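Local coordinates for putative sensory box/GGDEF family protein (Vibrio parahaemolyticus, PDB 3LID) that probably makes cyclic di-GMP from two GTP through its GGDEF part, the present chain being its extracellular sensor domain, at residues Q22-Y25 / T26-Y30; T63-E66 / N67-S70; E117-K120 / Y121-L125; P215-S218 / Q219-F222. All coordinates share one frame; numbering follows the deposited sequence.

Interaction 1 (Q22-Y25 / T26-Y30)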
loop_
_atom_site.group_PDB
_atom_site.type_symbol
_atom_site.label_atom_id
_atom_site.label_comp_id
_atom_site.label_asym_id
_atom_site.label_seq_id
_atom_site.Cartn_x
_atom_site.Cartn_y
_atom_site.Cartn_z
ATOM N N GLN A 22 -14.610 11.314 -7.846
ATOM C CA GLN A 22 -14.193 10.549 -6.648
ATOM C C GLN A 22 -12.744 10.052 -6.944
ATOM O O GLN A 22 -11.859 10.061 -6.034
ATOM C CB GLN A 22 -15.057 9.312 -6.452
ATOM C CG GLN A 22 -14.644 8.470 -5.193
ATOM C CD GLN A 22 -14.684 9.287 -3.936
ATOM O OE1 GLN A 22 -15.728 9.895 -3.586
ATOM N NE2 GLN A 22 -13.528 9.415 -3.254
ATOM N N LEU A 23 -12.530 9.503 -8.137
ATOM C CA LEU A 23 -11.177 8.969 -8.468
ATOM C C LEU A 23 -10.114 10.081 -8.377
ATOM O O LEU A 23 -9.005 9.843 -7.947
ATOM C CB LEU A 23 -11.159 8.322 -9.868
ATOM C CG LEU A 23 -11.997 7.046 -9.913
ATOM C CD1 LEU A 23 -11.986 6.581 -11.397
ATOM C CD2 LEU A 23 -11.351 5.930 -9.069
ATOM N N ALA A 24 -10.436 11.313 -8.814
ATOM C CA ALA A 24 -9.487 12.375 -8.662
ATOM C C ALA A 24 -9.218 12.693 -7.186
ATOM O O ALA A 24 -8.058 12.980 -6.835
ATOM C CB ALA A 24 -10.018 13.681 -9.443
ATOM N N TYR A 25 -10.278 12.724 -6.377
ATOM C CA TYR A 25 -10.174 12.962 -4.945
ATOM C C TYR A 25 -9.212 11.917 -4.281
ATOM O O TYR A 25 -8.281 12.283 -3.513
ATOM C CB TYR A 25 -11.534 12.802 -4.354
ATOM C CG TYR A 25 -11.635 13.085 -2.876
ATOM C CD1 TYR A 25 -12.156 14.304 -2.433
ATOM C CD2 TYR A 25 -11.294 12.138 -1.923
ATOM C CE1 TYR A 25 -12.291 14.566 -1.044
ATOM C CE2 TYR A 25 -11.431 12.384 -0.577
ATOM C CZ TYR A 25 -11.918 13.593 -0.147
ATOM O OH TYR A 25 -12.059 13.817 1.213
ATOM N N THR A 26 -9.512 10.674 -4.577
ATOM C CA THR A 26 -8.811 9.634 -3.859
ATOM C C THR A 26 -7.396 9.598 -4.402
ATOM O O THR A 26 -6.436 9.309 -3.651
ATOM C CB THR A 26 -9.536 8.305 -4.091
ATOM O OG1 THR A 26 -10.800 8.396 -3.445
ATOM C CG2 THR A 26 -8.717 7.132 -3.455
ATOM N N GLY A 27 -7.194 9.902 -5.683
ATOM C CA GLY A 27 -5.799 9.917 -6.182
ATOM C C GLY A 27 -4.988 10.964 -5.469
ATOM O O GLY A 27 -3.801 10.739 -5.156
ATOM N N ARG A 28 -5.596 12.139 -5.218
ATOM C CA ARG A 28 -4.887 13.175 -4.472
ATOM C C ARG A 28 -4.545 12.715 -3.035
ATOM O O ARG A 28 -3.482 13.061 -2.500
ATOM C CB ARG A 28 -5.773 14.448 -4.407
ATOM C CG ARG A 28 -5.722 15.173 -5.811
ATOM C CD ARG A 28 -6.425 16.556 -5.734
ATOM N NE ARG A 28 -7.826 16.465 -5.417
ATOM C CZ ARG A 28 -8.805 16.559 -6.302
ATOM N NH1 ARG A 28 -8.570 16.688 -7.600
ATOM N NH2 ARG A 28 -10.031 16.518 -5.844
ATOM N N GLU A 29 -5.439 11.954 -2.433
ATOM C CA GLU A 29 -5.154 11.423 -1.075
ATOM C C GLU A 29 -3.942 10.448 -1.098
ATOM O O GLU A 29 -3.031 10.567 -0.235
ATOM C CB GLU A 29 -6.334 10.714 -0.455
ATOM C CG GLU A 29 -7.522 11.724 -0.231
ATOM C CD GLU A 29 -8.439 11.288 0.874
ATOM O OE1 GLU A 29 -9.012 10.206 0.765
ATOM O OE2 GLU A 29 -8.602 12.082 1.817
ATOM N N TYR A 30 -3.884 9.563 -2.094
ATOM C CA TYR A 30 -2.690 8.707 -2.219
ATOM C C TYR A 30 -1.452 9.537 -2.485
ATOM O O TYR A 30 -0.373 9.191 -1.954
ATOM C CB TYR A 30 -2.832 7.623 -3.313
ATOM C CG TYR A 30 -3.611 6.428 -2.811
ATOM C CD1 TYR A 30 -5.001 6.367 -2.974
ATOM C CD2 TYR A 30 -2.979 5.329 -2.174
ATOM C CE1 TYR A 30 -5.757 5.252 -2.489
ATOM C CE2 TYR A 30 -3.711 4.246 -1.755
ATOM C CZ TYR A 30 -5.080 4.187 -1.914
ATOM O OH TYR A 30 -5.809 3.075 -1.435
HETATM O O HOH W 1 -11.059 12.212 2.859
#

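Interaction 2 (T63-E66 / N67-S70)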
loop_
_atom_site.group_PDB
_atom_site.type_symbol
_atom_site.label_atom_id
_atom_site.label_comp_id
_atom_site.label_asym_id
_atom_site.label_seq_id
_atom_site.Cartn_x
_atom_site.Cartn_y
_atom_site.Cartn_z
ATOM N N THR A 63 17.056 0.115 23.087
ATOM C CA THR A 63 15.743 0.453 23.708
ATOM C C THR A 63 15.257 1.836 23.309
ATOM O O THR A 63 14.075 2.041 23.040
ATOM C CB THR A 63 15.880 0.356 25.249
ATOM O OG1 THR A 63 16.108 -1.024 25.564
ATOM C CG2 THR A 63 14.631 0.901 25.998
ATOM N N ILE A 64 16.148 2.812 23.315
ATOM C CA ILE A 64 15.763 4.143 22.934
ATOM C C ILE A 64 15.235 4.140 21.477
ATOM O O ILE A 64 14.185 4.773 21.187
ATOM C CB ILE A 64 16.946 5.093 23.087
ATOM C CG1 ILE A 64 17.154 5.260 24.613
ATOM C CG2 ILE A 64 16.724 6.438 22.425
ATOM C CD1 ILE A 64 18.549 5.906 24.906
ATOM N N LEU A 65 15.959 3.445 20.592
ATOM C CA LEU A 65 15.564 3.378 19.171
ATOM C C LEU A 65 14.188 2.685 19.062
ATOM O O LEU A 65 13.294 3.190 18.386
ATOM C CB LEU A 65 16.583 2.569 18.372
ATOM C CG LEU A 65 16.248 2.408 16.896
ATOM C CD1 LEU A 65 16.144 3.792 16.231
ATOM C CD2 LEU A 65 17.416 1.611 16.221
ATOM N N GLU A 66 14.014 1.551 19.747
ATOM C CA GLU A 66 12.775 0.788 19.672
ATOM C C GLU A 66 11.588 1.651 20.174
ATOM O O GLU A 66 10.517 1.672 19.564
ATOM C CB GLU A 66 12.842 -0.409 20.561
ATOM C CG GLU A 66 13.704 -1.561 19.908
ATOM C CD GLU A 66 13.946 -2.760 20.830
ATOM O OE1 GLU A 66 13.825 -2.613 22.072
ATOM O OE2 GLU A 66 14.209 -3.836 20.260
ATOM N N ASN A 67 11.801 2.367 21.270
ATOM C CA ASN A 67 10.727 3.223 21.813
ATOM C C ASN A 67 10.372 4.313 20.830
ATOM O O ASN A 67 9.186 4.650 20.689
ATOM C CB ASN A 67 11.156 3.803 23.185
ATOM C CG ASN A 67 11.162 2.722 24.252
ATOM O OD1 ASN A 67 10.642 1.666 24.020
ATOM N ND2 ASN A 67 11.806 2.962 25.387
ATOM N N MET A 68 11.387 4.894 20.163
ATOM C CA MET A 68 11.127 5.924 19.192
ATOM C C MET A 68 10.329 5.355 18.011
ATOM O O MET A 68 9.276 5.944 17.584
ATOM C CB MET A 68 12.464 6.506 18.708
ATOM C CG MET A 68 12.377 7.761 17.862
ATOM S SD MET A 68 12.190 7.503 16.105
ATOM C CE MET A 68 13.901 7.049 15.527
ATOM N N TRP A 69 10.800 4.231 17.453
ATOM C CA TRP A 69 10.089 3.661 16.307
ATOM C C TRP A 69 8.665 3.234 16.695
ATOM O O TRP A 69 7.778 3.338 15.867
ATOM C CB TRP A 69 10.882 2.471 15.768
ATOM C CG TRP A 69 12.024 2.909 14.959
ATOM C CD1 TRP A 69 12.488 4.197 14.758
ATOM C CD2 TRP A 69 12.936 2.052 14.247
ATOM N NE1 TRP A 69 13.585 4.171 13.922
ATOM C CE2 TRP A 69 13.837 2.877 13.568
ATOM C CE3 TRP A 69 12.997 0.677 14.067
ATOM C CZ2 TRP A 69 14.880 2.363 12.766
ATOM C CZ3 TRP A 69 13.988 0.140 13.242
ATOM C CH2 TRP A 69 14.925 0.998 12.616
ATOM N N SER A 70 8.449 2.708 17.901
ATOM C CA SER A 70 7.128 2.336 18.322
ATOM C C SER A 70 6.266 3.607 18.343
ATOM O O SER A 70 5.070 3.520 17.946
ATOM C CB SER A 70 7.187 1.718 19.718
ATOM O OG SER A 70 7.888 0.463 19.665
#

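Interaction 3 (E117-K120 / Y121-L125). With PO4 (phosphate ion), chain C.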
loop_
_atom_site.group_PDB
_atom_site.type_symbol
_atom_site.label_atom_id
_atom_site.label_comp_id
_atom_site.label_asym_id
_atom_site.label_seq_id
_atom_site.Cartn_x
_atom_site.Cartn_y
_atom_site.Cartn_z
ATOM N N GLU A 117 13.981 -11.058 -2.646
ATOM C CA GLU A 117 14.373 -10.140 -3.717
ATOM C C GLU A 117 14.398 -8.674 -3.306
ATOM O O GLU A 117 15.178 -7.890 -3.837
ATOM C CB GLU A 117 13.444 -10.383 -4.925
ATOM C CG GLU A 117 13.657 -11.813 -5.520
ATOM C CD GLU A 117 15.069 -12.028 -6.164
ATOM O OE1 GLU A 117 15.804 -11.048 -6.432
ATOM O OE2 GLU A 117 15.501 -13.200 -6.339
ATOM N N TYR A 118 13.576 -8.294 -2.322
ATOM C CA TYR A 118 13.535 -6.894 -1.962
ATOM C C TYR A 118 14.831 -6.559 -1.281
ATOM O O TYR A 118 15.305 -5.421 -1.368
ATOM C CB TYR A 118 12.297 -6.543 -1.080
ATOM C CG TYR A 118 12.303 -7.022 0.370
ATOM C CD1 TYR A 118 13.151 -6.435 1.338
ATOM C CD2 TYR A 118 11.446 -8.054 0.775
ATOM C CE1 TYR A 118 13.111 -6.871 2.663
ATOM C CE2 TYR A 118 11.391 -8.487 2.108
ATOM C CZ TYR A 118 12.272 -7.908 3.030
ATOM O OH TYR A 118 12.171 -8.311 4.332
ATOM N N PHE A 119 15.435 -7.563 -0.617
ATOM C CA PHE A 119 16.710 -7.342 0.034
ATOM C C PHE A 119 17.833 -7.222 -0.978
ATOM O O PHE A 119 18.663 -6.306 -0.888
ATOM C CB PHE A 119 17.058 -8.438 1.054
ATOM C CG PHE A 119 18.417 -8.227 1.627
ATOM C CD1 PHE A 119 18.650 -7.186 2.514
ATOM C CD2 PHE A 119 19.471 -9.032 1.208
ATOM C CE1 PHE A 119 19.935 -7.000 3.034
ATOM C CE2 PHE A 119 20.771 -8.828 1.729
ATOM C CZ PHE A 119 20.968 -7.837 2.608
ATOM N N LYS A 120 17.858 -8.107 -1.957
ATOM C CA LYS A 120 18.880 -7.976 -2.985
ATOM C C LYS A 120 18.754 -6.642 -3.719
ATOM O O LYS A 120 19.762 -6.039 -4.102
ATOM C CB LYS A 120 18.693 -9.139 -3.958
ATOM C CG LYS A 120 18.971 -10.511 -3.227
ATOM C CD LYS A 120 18.783 -11.725 -4.154
ATOM C CE LYS A 120 18.991 -12.974 -3.318
ATOM N NZ LYS A 120 18.681 -14.161 -4.153
ATOM N N TYR A 121 17.518 -6.180 -3.945
ATOM C CA TYR A 121 17.310 -4.827 -4.537
ATOM C C TYR A 121 17.882 -3.722 -3.611
ATOM O O TYR A 121 18.650 -2.837 -4.024
ATOM C CB TYR A 121 15.816 -4.617 -4.828
ATOM C CG TYR A 121 15.589 -3.203 -5.361
ATOM C CD1 TYR A 121 16.116 -2.839 -6.594
ATOM C CD2 TYR A 121 14.894 -2.263 -4.624
ATOM C CE1 TYR A 121 15.925 -1.528 -7.104
ATOM C CE2 TYR A 121 14.724 -0.949 -5.102
ATOM C CZ TYR A 121 15.220 -0.601 -6.331
ATOM O OH TYR A 121 15.043 0.706 -6.744
ATOM N N ALA A 122 17.562 -3.822 -2.319
ATOM C CA ALA A 122 18.064 -2.778 -1.375
ATOM C C ALA A 122 19.618 -2.743 -1.436
ATOM O O ALA A 122 20.199 -1.686 -1.307
ATOM C CB ALA A 122 17.623 -3.153 0.067
ATOM N N GLN A 123 20.249 -3.887 -1.589
ATOM C CA GLN A 123 21.718 -3.918 -1.589
ATOM C C GLN A 123 22.265 -3.146 -2.764
ATOM O O GLN A 123 23.345 -2.582 -2.685
ATOM C CB GLN A 123 22.199 -5.357 -1.753
ATOM C CG GLN A 123 21.954 -6.242 -0.550
ATOM C CD GLN A 123 22.596 -7.620 -0.697
ATOM O OE1 GLN A 123 22.092 -8.471 -1.441
ATOM N NE2 GLN A 123 23.691 -7.844 0.020
ATOM N N SER A 124 21.547 -3.214 -3.900
ATOM C CA SER A 124 21.901 -2.450 -5.099
ATOM C C SER A 124 21.808 -0.929 -5.011
ATOM O O SER A 124 22.393 -0.198 -5.840
ATOM C CB SER A 124 21.053 -2.954 -6.288
ATOM O OG SER A 124 19.833 -2.257 -6.397
ATOM N N LEU A 125 21.136 -0.394 -3.996
ATOM C CA LEU A 125 20.975 1.036 -3.797
ATOM C C LEU A 125 22.271 1.680 -3.303
ATOM O O LEU A 125 23.147 0.987 -2.764
ATOM C CB LEU A 125 19.832 1.351 -2.844
ATOM C CG LEU A 125 18.461 0.754 -3.268
ATOM C CD1 LEU A 125 17.468 1.062 -2.053
ATOM C CD2 LEU A 125 17.948 1.456 -4.569
HETATM P P PO4 C . 8.606 -9.114 4.974
HETATM O O1 PO4 C . 7.838 -9.219 6.305
HETATM O O2 PO4 C . 10.006 -9.630 5.332
HETATM O O3 PO4 C . 8.718 -7.697 4.490
HETATM O O4 PO4 C . 7.969 -10.011 3.918
#

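Interaction 4 (P215-S218 / Q219-F222)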
loop_
_atom_site.group_PDB
_atom_site.type_symbol
_atom_site.label_atom_id
_atom_site.label_comp_id
_atom_site.label_asym_id
_atom_site.label_seq_id
_atom_site.Cartn_x
_atom_site.Cartn_y
_atom_site.Cartn_z
ATOM N N PRO A 215 -4.165 -19.509 -6.357
ATOM C CA PRO A 215 -4.649 -20.290 -7.531
ATOM C C PRO A 215 -6.140 -20.210 -7.769
ATOM O O PRO A 215 -6.528 -19.997 -8.904
ATOM C CB PRO A 215 -4.289 -21.765 -7.169
ATOM C CG PRO A 215 -3.194 -21.655 -6.116
ATOM C CD PRO A 215 -3.519 -20.366 -5.334
ATOM N N GLU A 216 -6.963 -20.290 -6.717
ATOM C CA GLU A 216 -8.436 -20.328 -6.857
ATOM C C GLU A 216 -9.011 -18.972 -7.286
ATOM O O GLU A 216 -10.232 -18.785 -7.330
ATOM C CB GLU A 216 -9.086 -20.747 -5.542
ATOM C CG GLU A 216 -8.369 -21.971 -4.866
ATOM C CD GLU A 216 -6.857 -21.710 -4.518
ATOM O OE1 GLU A 216 -6.601 -20.983 -3.561
ATOM O OE2 GLU A 216 -5.916 -22.264 -5.175
ATOM N N ARG A 217 -8.102 -18.013 -7.533
ATOM C CA ARG A 217 -8.508 -16.613 -7.757
ATOM C C ARG A 217 -7.899 -16.085 -9.025
ATOM O O ARG A 217 -7.992 -14.885 -9.314
ATOM C CB ARG A 217 -8.085 -15.750 -6.573
ATOM C CG ARG A 217 -8.928 -15.924 -5.342
ATOM C CD ARG A 217 -8.351 -15.175 -4.126
ATOM N NE ARG A 217 -9.076 -15.425 -2.855
ATOM C CZ ARG A 217 -8.963 -14.643 -1.780
ATOM N NH1 ARG A 217 -8.178 -13.562 -1.834
ATOM N NH2 ARG A 217 -9.620 -14.885 -0.648
ATOM N N SER A 218 -7.257 -16.962 -9.772
ATOM C CA SER A 218 -6.445 -16.556 -10.882
ATOM C C SER A 218 -7.336 -15.990 -12.005
ATOM O O SER A 218 -6.862 -15.286 -12.869
ATOM C CB SER A 218 -5.685 -17.745 -11.402
ATOM O OG SER A 218 -6.649 -18.747 -11.751
ATOM N N GLN A 219 -8.633 -16.220 -11.905
ATOM C CA GLN A 219 -9.582 -15.666 -12.903
ATOM C C GLN A 219 -9.877 -14.169 -12.689
ATOM O O GLN A 219 -10.405 -13.438 -13.584
ATOM C CB GLN A 219 -10.881 -16.478 -12.910
ATOM C CG GLN A 219 -11.735 -16.340 -11.666
ATOM C CD GLN A 219 -11.421 -17.441 -10.621
ATOM O OE1 GLN A 219 -10.296 -17.941 -10.545
ATOM N NE2 GLN A 219 -12.435 -17.833 -9.857
ATOM N N PHE A 220 -9.546 -13.688 -11.495
ATOM C CA PHE A 220 -9.838 -12.308 -11.149
ATOM C C PHE A 220 -8.718 -11.415 -11.603
ATOM O O PHE A 220 -7.929 -10.839 -10.762
ATOM C CB PHE A 220 -10.060 -12.214 -9.651
ATOM C CG PHE A 220 -11.275 -12.989 -9.187
ATOM C CD1 PHE A 220 -12.559 -12.464 -9.385
ATOM C CD2 PHE A 220 -11.136 -14.230 -8.576
ATOM C CE1 PHE A 220 -13.701 -13.165 -8.959
ATOM C CE2 PHE A 220 -12.270 -14.939 -8.151
ATOM C CZ PHE A 220 -13.548 -14.399 -8.346
ATOM N N ASN A 221 -8.578 -11.301 -12.927
ATOM C CA ASN A 221 -7.657 -10.361 -13.493
ATOM C C ASN A 221 -8.526 -9.422 -14.352
ATOM O O ASN A 221 -9.454 -9.885 -15.060
ATOM C CB ASN A 221 -6.587 -11.030 -14.332
ATOM C CG ASN A 221 -5.547 -10.058 -14.801
ATOM O OD1 ASN A 221 -5.819 -9.160 -15.621
ATOM N ND2 ASN A 221 -4.314 -10.192 -14.276
ATOM N N PHE A 222 -8.293 -8.115 -14.210
ATOM C CA PHE A 222 -9.134 -7.158 -14.900
ATOM C C PHE A 222 -9.106 -7.417 -16.422
ATOM O O PHE A 222 -10.118 -7.212 -17.106
ATOM C CB PHE A 222 -8.620 -5.748 -14.645
ATOM C CG PHE A 222 -9.665 -4.699 -14.956
ATOM C CD1 PHE A 222 -10.507 -4.218 -14.002
ATOM C CD2 PHE A 222 -9.767 -4.234 -16.285
ATOM C CE1 PHE A 222 -11.478 -3.196 -14.299
ATOM C CE2 PHE A 222 -10.709 -3.237 -16.620
ATOM C CZ PHE A 222 -11.559 -2.717 -15.622
#

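Interaction 1 (Q22-Y25 / T26-Y30)
One water is held between Y25 and E29, one helical turn apart. It lies in the plane of the Y25 ring, 2.5 Å from Y25 OH, and donates to E29 OE2 over 2.7 Å. Y25 OH and E29 OE2 are themselves 3.9 Å apart, so the water closes a gap the two groups do not bridge directly. Further back, the carboxylate carbon CD of E29 stands 3.5 Å from Y25 CE2, with ring and carboxylate planes turned 56° apart.

A second i to i+4 pair, Q22 and T26, meets without water. Q22 NE2 gives its hydrogen to T26 OG1 over 2.9 Å, and the hydroxyl oxygen lies in the amide plane. Q22 can do this because its chain folds back at chi2 (57°), while its OE1 has a weak bond to S184 OG. The backbone N of T26 is bonded to Q22 O at 2.8 Å. Further round the helix, R28 lays one guanidinium face over A24 O, the oxygen 3.6 Å above the plane.

Q22 and L23 also pack on strands 189-195, 246-254 and 260-268, which places this side of helix 9-45 against a sheet. The buried amide of Q22 thus has polar partners at both ends, whereas the exposed Y25 and the partly exposed E29 are linked through water. The donated water proton would be expected to suit a negatively charged E29.

Interaction 2 (T63-E66 / N67-S70)
N67 sits one turn beyond T63, and its backbone N bonds T63 O at 2.9 Å. Their side chains run side by side in the same direction, with T63 CG2 3.5 Å from N67 ND2; the hydroxyl OG1 of T63 is engaged with K59 NZ. M68 N makes the next helical bond, to I64 O; its side chain was modelled in two conformers, so its approach to L65 is doubtful.

W69 N bonds L65 O at 2.9 Å. L65 then reaches over the indole: CG lies anti to the backbone N (chi1 178°), and the turn at chi2 (59°) swings CD1 over the ring, 3.8 Å from the centroid of the five-membered ring of W69. That methyl stands 25° off the ring normal, which meets the geometry of a CH-pi contact. V93 and I95 of strand 91-98, with I82 and F84 of strand 79-86, also touch this indole.

S70 sends two hydrogens to E66 O: its N at 2.8 Å and its OG at 2.9 Å, from opposite faces of the carbonyl plane. The buried S70 hydroxyl is thus satisfied by its own helix, while L65 packs on helix 48-55 and W69 on strands 79-86 and 91-98.

Interaction 3 (E117-K120 / Y121-L125)
Q123 lies across one face of the F119 ring, one helical turn later. Q123 CG is 3.9 Å from the ring centroid and 24° off the normal, a CH-pi contact displaced toward the rim. The amide follows, with its carbon CD 3.3 Å from F119 CE2 and its plane 27° from that of the ring. F119 offers this face because its CG is anti to the backbone N (chi1 176°), and the backbone keeps the spacing through Q123 N to F119 O at 3.0 Å. Beyond the ring, Y167 meets F119 edge-to-face.

Y118 leaves the helix in another direction. Its CG stands between the backbone N and the carbonyl carbon, and OH gives a hydrogen bond of 2.7 Å to O2 of a phosphate. The anion, probably from the crystallisation liquor, is also bonded by the side chains of R83, K113, R116, R153 and N171 and by the backbone N of R139. A tyrosine hydroxyl thus joins a largely basic anion site, in which the charges of R83, K113, R116 and R153 would be expected to be balanced by the phosphate.

At the C-terminal end, S124 OG donates to Y121 O over 2.7 Å, in the carbonyl plane and on a lone pair. R164 donates through NH1 to Q123 O and through NH2 to L125 O, while Y121 OH is tied to S131. Y118 touches strands 79-86, 131-140 and 150-160, F119 touches 79-86 and Y121 touches 150-160, so helix 117-124 lies against that sheet. A short helix over an antiparallel sheet, with a small anion bound beside it, is consistent with the ligand pocket of a PDC (Cache) sensor domain.

Interaction 4 (P215-S218 / Q219-F222)
R217 and F220 form the compact part of this contact. F220 N bonds R217 O at 2.9 Å and closes a type I beta turn from R217 to F220. The phenyl ring folds back against the start of the turn: F220 CD2 is 3.3 Å from R217 O and 3.6 Å from R217 CA, which lies in the ring plane at its edge. CG of F220 is anti to its carbonyl carbon (chi1 -64°), which brings the ring to that side. One face of the same ring carries Q219 CG, 3.7 Å above the plane. On this packed side too, the R217 chain runs extended from CG to NE, its side chain touching E206, and NH1 bonds L209 O.

The other side is looser. E216, S218 and Q219 are exposed, and the orientation of the Q219 amide is uncertain, so no bond is assigned to it.

Downstream the chain tightens again. N221 N makes a weak bond of 2.9 Å to Q219 O, round an inverse gamma turn centred on F220. N221 then caps the following helix, its OD1 also bonding S223 OG, while its ND2 bonds K197 O. The sequence is therefore a type I turn, an inverse gamma turn and an asparagine N-cap, which together lead the loop after strand 200-202 into helix 222-225.

Overall arrangement
The four contacts follow one another along the chain without overlap. Interaction 1, on the long helix 9-45, lies against the sheet with strands 189-195, 246-254 and 260-268; interactions 2 and 3, on helices 59-76 and 117-124, share the sheet with strand 79-86. Their centres are about 25 Å apart, and on strand 79-86 interaction 2 touches I82 and F84 while interaction 3 touches R83 and L85, the alternation expected for opposite faces. Interaction 4 belongs to the loop leading into helix 222-225, its centre about 26 Å from that of interaction 1 and about 41 Å from that of interaction 2. The two sheets fit a sensor of two PDC-like units, with the phosphate beside interaction 3.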